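Local atomic coordinates of iron-chelator utilization protein (Thermobifida fusca TM51, PDB entry 4YHB), a protein that binds flavin-adenine dinucleotide and probably acts as a siderophore-interacting reductase that releases iron from ferric siderophores. Residues A[56-61]-A[83-88]. Sequence-based numbering, arbitrary orientation.
With FAD (flavin-adenine dinucleotide), chain C.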
loop_
_atom_site.group_PDB
_atom_site.type_symbol
_atom_site.label_atom_id
_atom_site.label_comp_id
_atom_site.label_asym_id
_atom_site.label_seq_id
_atom_site.Cartn_x
_atom_site.Cartn_y
_atom_site.Cartn_z
ATOM N N LEU A 56 -2.837 -0.744 11.204
ATOM C CA LEU A 56 -3.459 0.332 11.956
ATOM C C LEU A 56 -4.631 -0.200 12.754
ATOM O O LEU A 56 -5.482 -0.927 12.226
ATOM C CB LEU A 56 -3.930 1.457 11.014
ATOM C CG LEU A 56 -2.800 2.143 10.245
ATOM C CD1 LEU A 56 -3.347 3.294 9.388
ATOM C CD2 LEU A 56 -1.701 2.647 11.189
ATOM N N TRP A 57 -4.696 0.201 14.016
ATOM C CA TRP A 57 -5.733 -0.259 14.930
ATOM C C TRP A 57 -6.710 0.874 15.221
ATOM O O TRP A 57 -6.339 1.903 15.790
ATOM C CB TRP A 57 -5.098 -0.799 16.233
ATOM C CG TRP A 57 -4.313 -2.074 16.020
ATOM C CD1 TRP A 57 -3.256 -2.257 15.170
ATOM C CD2 TRP A 57 -4.521 -3.338 16.675
ATOM N NE1 TRP A 57 -2.798 -3.559 15.255
ATOM C CE2 TRP A 57 -3.559 -4.238 16.164
ATOM C CE3 TRP A 57 -5.420 -3.791 17.646
ATOM C CZ2 TRP A 57 -3.471 -5.569 16.596
ATOM C CZ3 TRP A 57 -5.334 -5.116 18.068
ATOM C CH2 TRP A 57 -4.367 -5.983 17.539
ATOM N N PHE A 58 -7.961 0.668 14.815
ATOM C CA PHE A 58 -8.970 1.723 14.764
ATOM C C PHE A 58 -9.942 1.660 15.943
ATOM O O PHE A 58 -10.190 0.580 16.490
ATOM C CB PHE A 58 -9.780 1.626 13.450
ATOM C CG PHE A 58 -8.981 1.906 12.196
ATOM C CD1 PHE A 58 -8.884 3.197 11.696
ATOM C CD2 PHE A 58 -8.337 0.881 11.518
ATOM C CE1 PHE A 58 -8.163 3.464 10.542
ATOM C CE2 PHE A 58 -7.601 1.145 10.356
ATOM C CZ PHE A 58 -7.515 2.434 9.877
ATOM N N PRO A 59 -10.539 2.808 16.303
ATOM C CA PRO A 59 -11.643 2.816 17.273
ATOM C C PRO A 59 -12.911 2.218 16.669
ATOM O O PRO A 59 -13.060 2.227 15.445
ATOM C CB PRO A 59 -11.839 4.306 17.571
ATOM C CG PRO A 59 -11.435 4.972 16.280
ATOM C CD PRO A 59 -10.244 4.166 15.800
ATOM N N ASN A 60 -13.794 1.684 17.506
ATOM C CA ASN A 60 -15.131 1.319 17.058
ATOM C C ASN A 60 -16.021 2.549 17.135
ATOM O O ASN A 60 -16.238 3.096 18.219
ATOM C CB ASN A 60 -15.712 0.185 17.900
ATOM C CG ASN A 60 -17.056 -0.304 17.380
ATOM O OD1 ASN A 60 -17.954 0.486 17.084
ATOM N ND2 ASN A 60 -17.194 -1.615 17.259
ATOM N N PRO A 61 -16.546 2.985 15.983
ATOM C CA PRO A 61 -17.365 4.198 15.893
ATOM C C PRO A 61 -18.659 4.107 16.698
ATOM O O PRO A 61 -19.214 5.138 17.085
ATOM C CB PRO A 61 -17.667 4.297 14.397
ATOM C CG PRO A 61 -17.604 2.893 13.926
ATOM C CD PRO A 61 -16.479 2.278 14.693
ATOM N N GLY A 83 -13.490 -7.035 19.589
ATOM C CA GLY A 83 -13.491 -5.587 19.449
ATOM C C GLY A 83 -12.335 -4.985 18.659
ATOM O O GLY A 83 -12.328 -3.780 18.394
ATOM N N VAL A 84 -11.346 -5.793 18.286
ATOM C CA VAL A 84 -10.199 -5.243 17.566
ATOM C C VAL A 84 -10.578 -4.917 16.124
ATOM O O VAL A 84 -11.325 -5.645 15.477
ATOM C CB VAL A 84 -8.984 -6.197 17.561
ATOM C CG1 VAL A 84 -8.486 -6.435 18.992
ATOM C CG2 VAL A 84 -9.332 -7.511 16.885
ATOM N N ILE A 85 -10.059 -3.801 15.636
ATOM C CA ILE A 85 -10.242 -3.414 14.244
ATOM C C ILE A 85 -8.896 -3.025 13.691
ATOM O O ILE A 85 -8.475 -1.889 13.854
ATOM C CB ILE A 85 -11.210 -2.230 14.083
ATOM C CG1 ILE A 85 -12.542 -2.525 14.775
ATOM C CG2 ILE A 85 -11.434 -1.921 12.570
ATOM C CD1 ILE A 85 -13.483 -1.339 14.839
ATOM N N TYR A 86 -8.199 -3.973 13.074
ATOM C CA TYR A 86 -6.894 -3.661 12.525
ATOM C C TYR A 86 -6.908 -3.937 11.026
ATOM O O TYR A 86 -7.627 -4.825 10.560
ATOM C CB TYR A 86 -5.779 -4.452 13.238
ATOM C CG TYR A 86 -5.879 -5.956 13.104
ATOM C CD1 TYR A 86 -5.342 -6.609 12.009
ATOM C CD2 TYR A 86 -6.510 -6.723 14.082
ATOM C CE1 TYR A 86 -5.436 -7.984 11.875
ATOM C CE2 TYR A 86 -6.615 -8.102 13.952
ATOM C CZ TYR A 86 -6.077 -8.723 12.847
ATOM O OH TYR A 86 -6.166 -10.091 12.709
ATOM N N ARG A 87 -6.121 -3.162 10.282
ATOM C CA ARG A 87 -6.079 -3.239 8.819
ATOM C C ARG A 87 -4.684 -2.866 8.342
ATOM O O ARG A 87 -4.017 -2.040 8.970
ATOM C CB ARG A 87 -7.101 -2.284 8.169
ATOM C CG ARG A 87 -8.544 -2.384 8.669
ATOM C CD ARG A 87 -9.208 -3.634 8.159
ATOM N NE ARG A 87 -10.646 -3.666 8.420
ATOM C CZ ARG A 87 -11.220 -4.367 9.396
ATOM N NH1 ARG A 87 -10.477 -5.083 10.230
ATOM N NH2 ARG A 87 -12.542 -4.358 9.530
ATOM N N ASP A 88 -4.260 -3.452 7.221
ATOM C CA ASP A 88 -2.956 -3.170 6.618
ATOM C C ASP A 88 -2.975 -1.870 5.824
ATOM O O ASP A 88 -3.841 -1.692 4.965
ATOM C CB ASP A 88 -2.550 -4.288 5.658
ATOM C CG ASP A 88 -2.021 -5.506 6.361
ATOM O OD1 ASP A 88 -2.212 -5.635 7.589
ATOM O OD2 ASP A 88 -1.423 -6.357 5.673
HETATM P PA FAD C . -12.834 -3.865 5.414
HETATM O O1A FAD C . -13.573 -4.062 6.745
HETATM O O2A FAD C . -11.502 -4.703 5.357
HETATM O O5B FAD C . -13.759 -4.471 4.242
HETATM C C5B FAD C . -15.119 -4.226 4.224
HETATM C C4B FAD C . -15.633 -4.309 2.773
HETATM O O4B FAD C . -15.151 -3.256 1.983
HETATM C C3B FAD C . -15.245 -5.555 2.097
HETATM O O3B FAD C . -16.336 -5.935 1.323
HETATM C C2B FAD C . -14.147 -5.182 1.268
HETATM O O2B FAD C . -14.051 -5.924 0.058
HETATM C C1B FAD C . -14.436 -3.784 0.915
HETATM N N9A FAD C . -13.268 -2.944 0.690
HETATM C C8A FAD C . -12.112 -2.954 1.388
HETATM N N7A FAD C . -11.296 -2.019 0.883
HETATM C C5A FAD C . -11.955 -1.383 -0.113
HETATM C C6A FAD C . -11.630 -0.345 -0.987
HETATM N N6A FAD C . -10.361 0.286 -0.895
HETATM N N1A FAD C . -12.528 0.057 -1.902
HETATM C C2A FAD C . -13.740 -0.532 -1.990
HETATM N N3A FAD C . -14.083 -1.529 -1.168
HETATM C C4A FAD C . -13.205 -1.974 -0.242
HETATM N N1 FAD C . -5.333 0.539 1.476
HETATM C C2 FAD C . -5.213 1.865 1.412
HETATM O O2 FAD C . -6.207 2.560 1.265
HETATM N N3 FAD C . -3.962 2.410 1.522
HETATM C C4 FAD C . -2.861 1.645 1.690
HETATM O O4 FAD C . -1.773 2.193 1.791
HETATM C C4X FAD C . -2.957 0.254 1.751
HETATM N N5 FAD C . -1.866 -0.579 1.915
HETATM C C5X FAD C . -2.041 -1.919 1.984
HETATM C C6 FAD C . -0.941 -2.765 2.159
HETATM C C7 FAD C . -1.088 -4.003 2.225
HETATM C C7M FAD C . 0.199 -4.827 2.417
HETATM C C8 FAD C . -2.156 -4.634 2.162
HETATM C C8M FAD C . -2.278 -6.130 2.232
HETATM C C9 FAD C . -3.333 -3.956 1.992
HETATM C C9A FAD C . -3.429 -2.435 1.877
HETATM N N10 FAD C . -4.456 -1.618 1.708
HETATM C C10 FAD C . -4.263 -0.282 1.638
HETATM C "C1'" FAD C . -5.821 -2.175 1.582
HETATM C "C2'" FAD C . -6.574 -2.169 2.876
HETATM O "O2'" FAD C . -5.914 -2.945 3.796
HETATM C "C3'" FAD C . -8.019 -2.714 2.598
HETATM O "O3'" FAD C . -8.576 -1.911 1.605
HETATM C "C4'" FAD C . -8.895 -2.868 3.812
HETATM O "O4'" FAD C . -9.894 -3.760 3.553
HETATM C "C5'" FAD C . -9.566 -1.557 4.252
HETATM O "O5'" FAD C . -10.087 -1.615 5.558
HETATM P P FAD C . -11.638 -1.345 5.706
HETATM O O1P FAD C . -11.858 -1.546 7.222
HETATM O O2P FAD C . -11.870 -0.005 4.956
HETATM O O3P FAD C . -12.783 -2.285 5.154
HETATM O O HOH W 1 -8.733 -1.718 17.108
HETATM O O HOH W 2 -11.276 -0.958 18.624
#
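Arg87 and Leu56 pair their backbones in both directions: Leu56 N donates to Arg87 O (2.8 Å), and Arg87 N donates to Leu56 O. Phe58 N then reaches Ile85 O at 2.8 Å with an N-H...O angle of 171°. The Arg87 side chain leaves this pairing for the cofactor. Its CB and CG lie against Phe58 CE2, the CG at 4.0 Å, and the two side chains cross at about a right angle. The chain bends at chi2 (-73°). Arg87 CD then sits 3.4 Å from FAD O5'. Arg87 NE donates to FAD O1P at 2.7 Å, and NH2 to FAD O1A on the other phosphate. NH1 turns back to Tyr86 O, which it meets from above the carbonyl plane, and this bond would help fix the guanidinium. Ile85 CG2 lies over one face of the Arg87 guanidinium, toward its rim. An alanine at Arg87 would probably leave the negative charge of the FAD diphosphate without this partner. The paired strands 53-57 and 86-95 are antiparallel neighbours in the six-stranded barrel of the FAD-binding domain. Asp88, next along the strand, accepts a hydrogen bond from FAD O2' through its carbonyl O. On the other face of the sheet from Leu56 and Arg87 lie the side chains of Trp57 and Tyr86, a non-hydrogen-bonded pair. Tyr86 CB stands over the Trp57 five-membered ring, 3.6 Å from its centroid, in a CH-pi contact. The Tyr86 ring and the indole six-membered ring are slid apart and barely overlap. Val84 CG1 meets Trp57 CZ3 at 3.5 Å. Beyond the strand pairing, Ile85 CD1 packs on Asn60 CA and Pro59 O. One water links Phe58 O to Ile85 N, and a second links Phe58 O to Gly83 O.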